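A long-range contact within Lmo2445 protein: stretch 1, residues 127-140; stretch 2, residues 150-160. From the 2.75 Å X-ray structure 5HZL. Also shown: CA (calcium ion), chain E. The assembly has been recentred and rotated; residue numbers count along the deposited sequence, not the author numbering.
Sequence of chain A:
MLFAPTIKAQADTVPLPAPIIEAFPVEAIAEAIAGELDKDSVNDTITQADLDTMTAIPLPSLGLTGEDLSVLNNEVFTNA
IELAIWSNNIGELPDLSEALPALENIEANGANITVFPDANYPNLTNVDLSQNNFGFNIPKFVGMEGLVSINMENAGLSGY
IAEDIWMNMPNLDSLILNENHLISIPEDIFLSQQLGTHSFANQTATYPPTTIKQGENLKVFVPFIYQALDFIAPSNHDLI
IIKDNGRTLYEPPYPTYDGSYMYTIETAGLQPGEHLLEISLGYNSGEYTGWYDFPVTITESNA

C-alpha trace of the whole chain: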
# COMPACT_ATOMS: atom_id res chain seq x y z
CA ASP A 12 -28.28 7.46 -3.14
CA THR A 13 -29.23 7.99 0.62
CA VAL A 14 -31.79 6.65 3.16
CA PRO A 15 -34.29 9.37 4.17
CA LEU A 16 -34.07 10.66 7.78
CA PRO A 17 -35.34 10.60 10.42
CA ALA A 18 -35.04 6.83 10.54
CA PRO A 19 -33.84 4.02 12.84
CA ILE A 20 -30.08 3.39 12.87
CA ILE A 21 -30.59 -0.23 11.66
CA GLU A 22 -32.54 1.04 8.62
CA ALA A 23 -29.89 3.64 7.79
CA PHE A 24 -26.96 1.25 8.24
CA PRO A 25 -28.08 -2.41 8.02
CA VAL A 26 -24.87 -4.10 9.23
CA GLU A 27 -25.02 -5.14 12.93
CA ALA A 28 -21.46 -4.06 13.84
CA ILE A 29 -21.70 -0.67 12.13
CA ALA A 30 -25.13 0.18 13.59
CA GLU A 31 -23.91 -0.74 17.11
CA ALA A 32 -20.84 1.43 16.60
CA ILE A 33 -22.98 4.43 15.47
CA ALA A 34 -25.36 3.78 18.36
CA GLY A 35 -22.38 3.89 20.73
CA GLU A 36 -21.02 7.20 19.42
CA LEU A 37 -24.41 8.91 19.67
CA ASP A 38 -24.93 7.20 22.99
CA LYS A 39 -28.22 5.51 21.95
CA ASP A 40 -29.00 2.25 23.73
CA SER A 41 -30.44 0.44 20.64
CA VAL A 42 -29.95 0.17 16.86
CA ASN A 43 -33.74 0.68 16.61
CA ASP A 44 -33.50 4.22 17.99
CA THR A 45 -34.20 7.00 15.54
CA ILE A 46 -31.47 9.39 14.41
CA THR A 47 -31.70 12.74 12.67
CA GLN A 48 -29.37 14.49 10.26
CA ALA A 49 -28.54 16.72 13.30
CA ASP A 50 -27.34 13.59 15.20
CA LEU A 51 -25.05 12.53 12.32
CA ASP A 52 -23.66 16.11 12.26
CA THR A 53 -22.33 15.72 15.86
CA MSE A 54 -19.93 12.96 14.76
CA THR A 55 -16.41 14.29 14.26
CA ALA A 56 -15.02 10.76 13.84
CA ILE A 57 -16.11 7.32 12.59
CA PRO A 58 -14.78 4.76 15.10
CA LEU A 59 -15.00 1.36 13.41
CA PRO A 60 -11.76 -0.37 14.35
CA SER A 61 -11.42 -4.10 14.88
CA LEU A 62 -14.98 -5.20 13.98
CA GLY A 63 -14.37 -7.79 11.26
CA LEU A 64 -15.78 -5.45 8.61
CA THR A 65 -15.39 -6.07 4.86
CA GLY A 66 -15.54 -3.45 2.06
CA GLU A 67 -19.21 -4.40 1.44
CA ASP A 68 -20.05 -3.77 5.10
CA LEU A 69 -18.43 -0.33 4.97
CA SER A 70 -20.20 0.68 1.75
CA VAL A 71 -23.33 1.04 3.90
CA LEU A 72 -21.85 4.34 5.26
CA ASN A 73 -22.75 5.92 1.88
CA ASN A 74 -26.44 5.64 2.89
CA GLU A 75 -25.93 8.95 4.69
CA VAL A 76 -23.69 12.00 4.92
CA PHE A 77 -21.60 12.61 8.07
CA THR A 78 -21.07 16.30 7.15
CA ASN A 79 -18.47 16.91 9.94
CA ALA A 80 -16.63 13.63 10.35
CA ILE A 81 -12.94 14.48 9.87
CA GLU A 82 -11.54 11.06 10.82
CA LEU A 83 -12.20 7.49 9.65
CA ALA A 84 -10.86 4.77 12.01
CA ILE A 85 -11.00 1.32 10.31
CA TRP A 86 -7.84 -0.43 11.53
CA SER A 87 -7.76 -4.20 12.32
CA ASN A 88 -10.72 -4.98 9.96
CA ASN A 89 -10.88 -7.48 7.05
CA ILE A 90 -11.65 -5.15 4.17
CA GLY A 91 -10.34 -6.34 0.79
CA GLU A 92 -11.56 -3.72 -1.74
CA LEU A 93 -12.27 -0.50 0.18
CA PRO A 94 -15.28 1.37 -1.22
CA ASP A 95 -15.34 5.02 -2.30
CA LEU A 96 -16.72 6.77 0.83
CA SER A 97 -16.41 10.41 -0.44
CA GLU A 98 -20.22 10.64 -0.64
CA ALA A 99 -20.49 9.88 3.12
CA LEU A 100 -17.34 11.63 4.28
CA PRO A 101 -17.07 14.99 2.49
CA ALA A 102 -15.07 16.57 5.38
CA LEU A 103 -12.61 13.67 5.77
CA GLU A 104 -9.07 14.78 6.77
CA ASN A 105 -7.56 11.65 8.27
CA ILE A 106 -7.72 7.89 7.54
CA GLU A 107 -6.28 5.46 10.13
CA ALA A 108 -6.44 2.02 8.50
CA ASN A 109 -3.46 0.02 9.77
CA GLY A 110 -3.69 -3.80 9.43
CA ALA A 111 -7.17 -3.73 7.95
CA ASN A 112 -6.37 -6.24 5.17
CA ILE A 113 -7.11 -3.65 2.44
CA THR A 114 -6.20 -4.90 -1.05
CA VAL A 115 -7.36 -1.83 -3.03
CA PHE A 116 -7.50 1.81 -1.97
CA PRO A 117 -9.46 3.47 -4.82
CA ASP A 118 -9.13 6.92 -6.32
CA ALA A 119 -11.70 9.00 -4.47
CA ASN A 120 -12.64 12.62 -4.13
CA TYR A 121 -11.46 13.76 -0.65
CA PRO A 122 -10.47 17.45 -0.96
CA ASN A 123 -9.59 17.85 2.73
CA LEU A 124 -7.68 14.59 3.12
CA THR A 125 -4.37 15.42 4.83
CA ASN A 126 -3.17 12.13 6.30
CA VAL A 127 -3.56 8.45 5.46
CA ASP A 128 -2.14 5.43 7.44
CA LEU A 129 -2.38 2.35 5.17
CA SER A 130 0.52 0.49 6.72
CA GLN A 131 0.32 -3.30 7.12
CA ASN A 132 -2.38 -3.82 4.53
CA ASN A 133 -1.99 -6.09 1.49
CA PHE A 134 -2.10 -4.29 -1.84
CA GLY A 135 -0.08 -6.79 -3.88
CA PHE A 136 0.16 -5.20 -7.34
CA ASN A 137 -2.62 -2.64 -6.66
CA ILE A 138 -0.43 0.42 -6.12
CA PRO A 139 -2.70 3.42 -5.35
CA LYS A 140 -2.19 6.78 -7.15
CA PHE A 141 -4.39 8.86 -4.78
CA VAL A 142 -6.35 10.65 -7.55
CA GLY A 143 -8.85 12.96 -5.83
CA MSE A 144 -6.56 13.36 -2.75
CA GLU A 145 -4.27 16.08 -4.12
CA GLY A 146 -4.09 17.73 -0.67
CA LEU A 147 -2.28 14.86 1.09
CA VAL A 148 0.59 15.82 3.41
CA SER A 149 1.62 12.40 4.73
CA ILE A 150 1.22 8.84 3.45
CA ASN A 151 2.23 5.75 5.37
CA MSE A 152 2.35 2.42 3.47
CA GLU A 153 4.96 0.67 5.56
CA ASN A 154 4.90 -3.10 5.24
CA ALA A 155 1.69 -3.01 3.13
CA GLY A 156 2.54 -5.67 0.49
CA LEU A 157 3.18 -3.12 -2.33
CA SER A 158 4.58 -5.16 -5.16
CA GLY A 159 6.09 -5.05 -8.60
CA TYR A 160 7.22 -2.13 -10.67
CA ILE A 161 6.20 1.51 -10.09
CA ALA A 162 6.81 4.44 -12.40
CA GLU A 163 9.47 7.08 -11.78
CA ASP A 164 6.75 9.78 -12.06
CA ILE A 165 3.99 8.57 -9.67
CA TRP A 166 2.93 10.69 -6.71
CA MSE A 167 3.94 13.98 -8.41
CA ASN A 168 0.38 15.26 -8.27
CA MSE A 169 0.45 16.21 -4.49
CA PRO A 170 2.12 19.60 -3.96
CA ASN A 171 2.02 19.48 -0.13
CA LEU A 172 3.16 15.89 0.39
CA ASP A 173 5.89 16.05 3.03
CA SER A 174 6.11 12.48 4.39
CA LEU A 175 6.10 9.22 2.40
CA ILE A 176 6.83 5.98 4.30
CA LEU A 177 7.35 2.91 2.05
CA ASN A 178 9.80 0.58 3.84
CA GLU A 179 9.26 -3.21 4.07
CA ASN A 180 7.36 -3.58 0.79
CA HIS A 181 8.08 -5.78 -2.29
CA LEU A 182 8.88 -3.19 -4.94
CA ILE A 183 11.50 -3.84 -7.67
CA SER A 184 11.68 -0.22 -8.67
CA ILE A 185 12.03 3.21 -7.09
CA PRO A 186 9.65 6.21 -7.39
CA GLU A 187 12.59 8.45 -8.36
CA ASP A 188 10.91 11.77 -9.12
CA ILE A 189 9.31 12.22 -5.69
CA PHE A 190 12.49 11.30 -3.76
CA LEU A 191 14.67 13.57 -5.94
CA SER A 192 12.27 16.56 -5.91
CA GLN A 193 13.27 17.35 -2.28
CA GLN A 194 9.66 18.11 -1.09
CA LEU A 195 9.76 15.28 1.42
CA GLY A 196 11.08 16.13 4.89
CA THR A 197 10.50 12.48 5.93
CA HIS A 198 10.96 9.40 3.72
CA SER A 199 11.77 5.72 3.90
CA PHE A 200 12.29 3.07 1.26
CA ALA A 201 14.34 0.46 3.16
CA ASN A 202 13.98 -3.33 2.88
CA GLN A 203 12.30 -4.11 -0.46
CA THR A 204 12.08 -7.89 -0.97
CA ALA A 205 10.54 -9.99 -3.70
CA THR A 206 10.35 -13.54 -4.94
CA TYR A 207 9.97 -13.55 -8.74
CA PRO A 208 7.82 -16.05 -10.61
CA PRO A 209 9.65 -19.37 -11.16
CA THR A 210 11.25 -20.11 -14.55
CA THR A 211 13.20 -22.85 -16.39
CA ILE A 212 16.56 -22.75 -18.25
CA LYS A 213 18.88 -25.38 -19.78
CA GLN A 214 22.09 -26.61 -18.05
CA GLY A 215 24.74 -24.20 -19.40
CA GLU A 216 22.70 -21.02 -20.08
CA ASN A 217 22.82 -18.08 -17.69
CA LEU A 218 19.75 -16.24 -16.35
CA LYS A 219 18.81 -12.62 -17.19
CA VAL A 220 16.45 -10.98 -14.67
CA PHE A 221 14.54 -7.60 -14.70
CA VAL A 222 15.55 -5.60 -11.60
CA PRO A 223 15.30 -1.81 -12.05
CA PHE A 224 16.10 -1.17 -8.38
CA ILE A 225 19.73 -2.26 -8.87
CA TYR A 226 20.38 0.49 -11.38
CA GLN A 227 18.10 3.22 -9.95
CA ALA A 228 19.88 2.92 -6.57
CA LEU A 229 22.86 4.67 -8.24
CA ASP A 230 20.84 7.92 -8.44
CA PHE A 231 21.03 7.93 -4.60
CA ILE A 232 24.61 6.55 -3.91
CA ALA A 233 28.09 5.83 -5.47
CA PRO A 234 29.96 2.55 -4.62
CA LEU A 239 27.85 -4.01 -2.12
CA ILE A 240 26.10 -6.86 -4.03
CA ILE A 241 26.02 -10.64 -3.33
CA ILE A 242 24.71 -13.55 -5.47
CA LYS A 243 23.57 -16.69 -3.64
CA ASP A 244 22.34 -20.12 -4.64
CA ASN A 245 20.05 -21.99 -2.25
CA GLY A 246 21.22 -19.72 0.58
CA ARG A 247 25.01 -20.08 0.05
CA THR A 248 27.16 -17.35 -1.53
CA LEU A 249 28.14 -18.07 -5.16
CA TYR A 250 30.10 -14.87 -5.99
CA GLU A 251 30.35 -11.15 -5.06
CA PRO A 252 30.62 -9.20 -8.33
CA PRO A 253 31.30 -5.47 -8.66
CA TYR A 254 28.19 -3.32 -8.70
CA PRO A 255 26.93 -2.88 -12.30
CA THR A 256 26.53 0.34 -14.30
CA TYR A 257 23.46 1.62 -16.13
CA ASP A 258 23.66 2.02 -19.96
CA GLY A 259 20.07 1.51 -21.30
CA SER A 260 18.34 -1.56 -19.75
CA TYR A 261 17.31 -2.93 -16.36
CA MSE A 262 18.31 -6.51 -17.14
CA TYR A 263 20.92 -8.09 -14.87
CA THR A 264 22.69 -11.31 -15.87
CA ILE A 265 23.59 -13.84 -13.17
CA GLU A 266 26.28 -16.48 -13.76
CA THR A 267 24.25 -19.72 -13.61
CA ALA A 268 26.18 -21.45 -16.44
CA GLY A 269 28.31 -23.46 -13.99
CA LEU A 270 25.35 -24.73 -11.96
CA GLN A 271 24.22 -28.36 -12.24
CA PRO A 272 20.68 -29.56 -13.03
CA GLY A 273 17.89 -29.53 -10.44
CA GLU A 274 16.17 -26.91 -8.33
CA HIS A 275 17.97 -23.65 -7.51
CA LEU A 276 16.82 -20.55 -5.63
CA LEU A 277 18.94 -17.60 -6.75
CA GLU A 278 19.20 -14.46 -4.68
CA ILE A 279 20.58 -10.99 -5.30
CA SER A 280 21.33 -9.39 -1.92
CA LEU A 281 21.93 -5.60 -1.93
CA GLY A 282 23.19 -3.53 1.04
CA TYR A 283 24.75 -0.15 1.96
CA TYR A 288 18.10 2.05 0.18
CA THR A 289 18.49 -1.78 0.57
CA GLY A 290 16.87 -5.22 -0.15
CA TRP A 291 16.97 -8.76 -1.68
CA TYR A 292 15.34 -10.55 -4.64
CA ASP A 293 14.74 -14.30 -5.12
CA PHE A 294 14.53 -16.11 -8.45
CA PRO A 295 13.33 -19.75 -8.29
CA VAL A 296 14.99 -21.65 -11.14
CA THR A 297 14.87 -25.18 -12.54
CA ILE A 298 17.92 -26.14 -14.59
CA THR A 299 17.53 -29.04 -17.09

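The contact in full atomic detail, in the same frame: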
# COMPACT_ATOMS: atom_id res chain seq x y z
N VAL A 127 -3.03 9.78 5.72
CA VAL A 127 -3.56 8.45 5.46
C VAL A 127 -2.55 7.41 5.97
O VAL A 127 -1.39 7.46 5.60
CB VAL A 127 -3.90 8.31 3.95
CG1 VAL A 127 -2.67 8.46 3.05
CG2 VAL A 127 -4.57 6.99 3.65
N ASP A 128 -2.98 6.51 6.86
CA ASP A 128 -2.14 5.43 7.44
C ASP A 128 -2.66 4.09 6.89
O ASP A 128 -3.62 3.52 7.41
CB ASP A 128 -2.18 5.44 8.98
CG ASP A 128 -1.28 4.35 9.64
OD1 ASP A 128 -0.49 3.66 8.94
OD2 ASP A 128 -1.35 4.18 10.90
N LEU A 129 -2.02 3.60 5.83
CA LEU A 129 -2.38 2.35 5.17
C LEU A 129 -1.30 1.29 5.36
O LEU A 129 -1.19 0.34 4.58
CB LEU A 129 -2.61 2.62 3.68
CG LEU A 129 -3.83 3.48 3.36
CD1 LEU A 129 -3.76 4.04 1.95
CD2 LEU A 129 -5.11 2.69 3.56
N SER A 130 -0.53 1.43 6.42
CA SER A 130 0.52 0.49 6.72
C SER A 130 -0.04 -0.88 7.14
O SER A 130 -1.10 -0.96 7.75
CB SER A 130 1.37 1.05 7.87
OG SER A 130 0.58 1.24 9.03
N GLN A 131 0.67 -1.94 6.77
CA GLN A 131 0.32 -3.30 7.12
C GLN A 131 -0.95 -3.86 6.50
O GLN A 131 -1.63 -4.73 7.06
CB GLN A 131 0.39 -3.52 8.63
CG GLN A 131 1.82 -3.35 9.14
CD GLN A 131 1.96 -3.58 10.63
OE1 GLN A 131 1.16 -3.11 11.44
NE2 GLN A 131 2.99 -4.28 10.99
N ASN A 132 -1.25 -3.35 5.31
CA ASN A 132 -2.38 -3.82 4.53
C ASN A 132 -1.80 -4.84 3.52
O ASN A 132 -0.73 -5.39 3.78
CB ASN A 132 -3.16 -2.65 3.95
CG ASN A 132 -4.03 -1.97 4.99
OD1 ASN A 132 -4.98 -2.57 5.49
ND2 ASN A 132 -3.75 -0.71 5.27
N ASN A 133 -2.48 -5.09 2.41
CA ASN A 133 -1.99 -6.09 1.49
C ASN A 133 -2.41 -5.80 0.07
O ASN A 133 -3.24 -6.52 -0.52
CB ASN A 133 -2.51 -7.46 1.94
CG ASN A 133 -1.85 -8.61 1.21
OD1 ASN A 133 -0.71 -8.49 0.71
ND2 ASN A 133 -2.54 -9.75 1.16
N PHE A 134 -1.80 -4.75 -0.48
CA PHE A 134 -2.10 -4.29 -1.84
C PHE A 134 -1.68 -5.17 -2.99
O PHE A 134 -2.34 -5.16 -4.02
CB PHE A 134 -1.53 -2.90 -2.06
CG PHE A 134 -2.11 -1.87 -1.16
CD1 PHE A 134 -3.40 -1.43 -1.36
CD2 PHE A 134 -1.37 -1.35 -0.10
CE1 PHE A 134 -3.95 -0.48 -0.52
CE2 PHE A 134 -1.91 -0.40 0.74
CZ PHE A 134 -3.21 0.03 0.54
N GLY A 135 -0.60 -5.94 -2.81
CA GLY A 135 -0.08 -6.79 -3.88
C GLY A 135 0.31 -5.83 -4.98
O GLY A 135 0.98 -4.82 -4.72
N PHE A 136 -0.16 -6.09 -6.20
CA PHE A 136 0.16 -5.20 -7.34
C PHE A 136 -0.72 -3.96 -7.49
O PHE A 136 -0.48 -3.15 -8.39
CB PHE A 136 0.19 -5.99 -8.65
CG PHE A 136 1.25 -7.05 -8.68
CD1 PHE A 136 2.59 -6.70 -8.84
CD2 PHE A 136 0.93 -8.40 -8.58
CE1 PHE A 136 3.58 -7.67 -8.87
CE2 PHE A 136 1.91 -9.37 -8.61
CZ PHE A 136 3.24 -9.01 -8.75
N ASN A 137 -1.72 -3.80 -6.61
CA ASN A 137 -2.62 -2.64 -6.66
C ASN A 137 -2.05 -1.39 -5.98
O ASN A 137 -2.51 -0.98 -4.92
CB ASN A 137 -3.96 -3.01 -6.02
CG ASN A 137 -4.65 -4.14 -6.74
OD1 ASN A 137 -4.66 -4.19 -7.96
ND2 ASN A 137 -5.26 -5.02 -5.99
N ILE A 138 -1.07 -0.79 -6.63
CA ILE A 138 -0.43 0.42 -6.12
C ILE A 138 -1.41 1.60 -6.29
O ILE A 138 -1.85 1.85 -7.41
CB ILE A 138 0.83 0.78 -6.94
CG1 ILE A 138 1.74 -0.44 -7.16
CG2 ILE A 138 1.56 1.96 -6.31
CD1 ILE A 138 2.25 -1.09 -5.90
N PRO A 139 -1.78 2.30 -5.19
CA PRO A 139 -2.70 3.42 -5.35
C PRO A 139 -1.99 4.71 -5.81
O PRO A 139 -0.86 4.97 -5.41
CB PRO A 139 -3.28 3.59 -3.95
CG PRO A 139 -2.22 3.12 -3.03
CD PRO A 139 -1.51 2.02 -3.76
N LYS A 140 -2.68 5.50 -6.63
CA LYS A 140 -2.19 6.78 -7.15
C LYS A 140 -2.74 8.00 -6.39
O LYS A 140 -2.24 9.11 -6.57
CB LYS A 140 -2.52 6.92 -8.65
CG LYS A 140 -1.79 5.93 -9.55
CD LYS A 140 -2.27 5.99 -11.01
CE LYS A 140 -2.00 7.31 -11.75
NZ LYS A 140 -0.54 7.60 -11.88
N ILE A 150 1.65 10.18 3.84
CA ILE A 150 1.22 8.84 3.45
C ILE A 150 2.11 7.80 4.10
O ILE A 150 3.34 7.85 3.98
CB ILE A 150 1.37 8.67 1.93
CG1 ILE A 150 0.38 9.61 1.21
CG2 ILE A 150 1.14 7.22 1.51
CD1 ILE A 150 0.54 9.62 -0.30
N ASN A 151 1.49 6.83 4.75
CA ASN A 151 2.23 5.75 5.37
C ASN A 151 1.74 4.44 4.76
O ASN A 151 0.55 4.11 4.90
CB ASN A 151 2.04 5.79 6.88
CG ASN A 151 2.82 4.72 7.61
OD1 ASN A 151 3.54 3.92 7.03
ND2 ASN A 151 2.66 4.70 8.90
N MSE A 152 2.64 3.72 4.08
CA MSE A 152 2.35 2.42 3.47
C MSE A 152 3.47 1.46 3.83
O MSE A 152 3.91 0.63 3.02
CB MSE A 152 2.08 2.56 1.98
CG MSE A 152 0.62 2.91 1.74
SE MSE A 152 0.18 2.96 -0.19
CE MSE A 152 1.52 4.27 -0.79
N GLU A 153 3.91 1.55 5.07
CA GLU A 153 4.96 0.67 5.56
C GLU A 153 4.45 -0.74 5.66
O GLU A 153 3.37 -0.97 6.18
CB GLU A 153 5.41 1.09 6.96
CG GLU A 153 6.53 0.23 7.57
CD GLU A 153 6.97 0.70 8.94
OE1 GLU A 153 6.25 1.47 9.56
OE2 GLU A 153 8.05 0.32 9.42
N ASN A 154 5.23 -1.69 5.14
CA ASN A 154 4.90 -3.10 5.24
C ASN A 154 3.46 -3.42 4.79
O ASN A 154 2.76 -4.17 5.44
CB ASN A 154 5.15 -3.49 6.71
CG ASN A 154 5.07 -4.98 6.96
OD1 ASN A 154 5.20 -5.80 6.04
ND2 ASN A 154 4.88 -5.34 8.24
N ALA A 155 3.05 -2.85 3.67
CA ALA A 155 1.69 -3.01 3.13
C ALA A 155 1.57 -3.93 1.90
O ALA A 155 0.57 -3.86 1.18
CB ALA A 155 1.14 -1.63 2.78
N GLY A 156 2.57 -4.77 1.65
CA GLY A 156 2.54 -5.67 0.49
C GLY A 156 2.65 -5.05 -0.90
O GLY A 156 2.36 -5.73 -1.89
N LEU A 157 3.07 -3.77 -1.00
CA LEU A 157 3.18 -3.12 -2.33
C LEU A 157 4.18 -3.91 -3.14
O LEU A 157 5.30 -4.14 -2.70
CB LEU A 157 3.60 -1.67 -2.22
CG LEU A 157 2.61 -0.73 -1.55
CD1 LEU A 157 3.30 0.58 -1.18
CD2 LEU A 157 1.41 -0.48 -2.45
N SER A 158 3.77 -4.30 -4.34
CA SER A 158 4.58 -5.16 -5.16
C SER A 158 4.73 -4.75 -6.60
O SER A 158 3.90 -4.02 -7.15
CB SER A 158 3.92 -6.54 -5.15
OG SER A 158 3.66 -6.99 -3.83
N GLY A 159 5.80 -5.27 -7.20
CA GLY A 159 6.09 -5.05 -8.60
C GLY A 159 6.80 -3.76 -8.91
O GLY A 159 7.48 -3.18 -8.07
N TYR A 160 6.62 -3.33 -10.15
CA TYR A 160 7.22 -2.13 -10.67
C TYR A 160 6.32 -0.90 -10.51
O TYR A 160 5.11 -0.99 -10.67
CB TYR A 160 7.49 -2.34 -12.18
CG TYR A 160 8.12 -1.15 -12.89
CD1 TYR A 160 9.51 -1.01 -12.95
CD2 TYR A 160 7.33 -0.18 -13.49
CE1 TYR A 160 10.09 0.08 -13.58
CE2 TYR A 160 7.91 0.90 -14.13
CZ TYR A 160 9.28 1.03 -14.17
OH TYR A 160 9.83 2.11 -14.81
CA CA E . 8.05 1.92 11.63

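Two stretches of the Lmo2445 protein lie side by side, burying 877 Å² between them (both sides summed), and their main chains supply five clear hydrogen bonds across the contact. Where the strands run parallel, Val-127 beside Ile-150 and Asp-128 beside Asn-151, the backbone of Asn-151 serves twice: its N donates to Val-127 O (3.1 Å), and its O accepts from Leu-129 N (2.8 Å). The ladder continues through two type II turns, Leu-129 to Asn-132 and Met-152 to Ala-155, with Gln-131 N donating to Glu-153 O (2.9 Å). Beyond them, Phe-134 N donates to Ala-155 O (3.0 Å) and Ser-158 N to Gly-135 O (2.9 Å).

Polar side chains mostly satisfy their own stretch. Asp-128 OD1 accepts from Ser-130 OG (2.6 Å) and, weakly, from Ser-130 N (3.4 Å); Asn-151 OD1 takes the matching place, accepting from Glu-153 N (3.1 Å). Asn-132 is buried with its amide satisfied: ND2 donates to Leu-129 O (2.9 Å), and both amide atoms are also bonded elsewhere in the structure. Ser-158 OG donates to Gly-156 O (2.7 Å), while Ser-158 CB sits over one face of the Phe-136 ring, 4.2 Å from its centroid. Glu-153 carries its carboxylate to the calcium ion, which OE1 and OE2 bind at 2.8 and 2.7 Å.

Apolar side chains fill the other side of the strands and pack around Met-152 and Leu-157. Val-127 CG1 meets Ile-150 CG1 (3.7 Å). Phe-134 packs obliquely against selenomethionine Met-152, CE2 to SE 4.1 Å, and its CD2 reaches Leu-157 CD2 (3.7 Å). Pro-139 CG touches Met-152 SE (3.7 Å), and Ile-138 CD1 touches Leu-157 CD2 (3.6 Å). Glycine suits two tight places, both at positive phi, which by itself favours it; in addition, a CB on Gly-156 would clash with Asn-133 OD1 (2.8 Å), and one on Gly-159 with Phe-136 CD1 (2.8 Å).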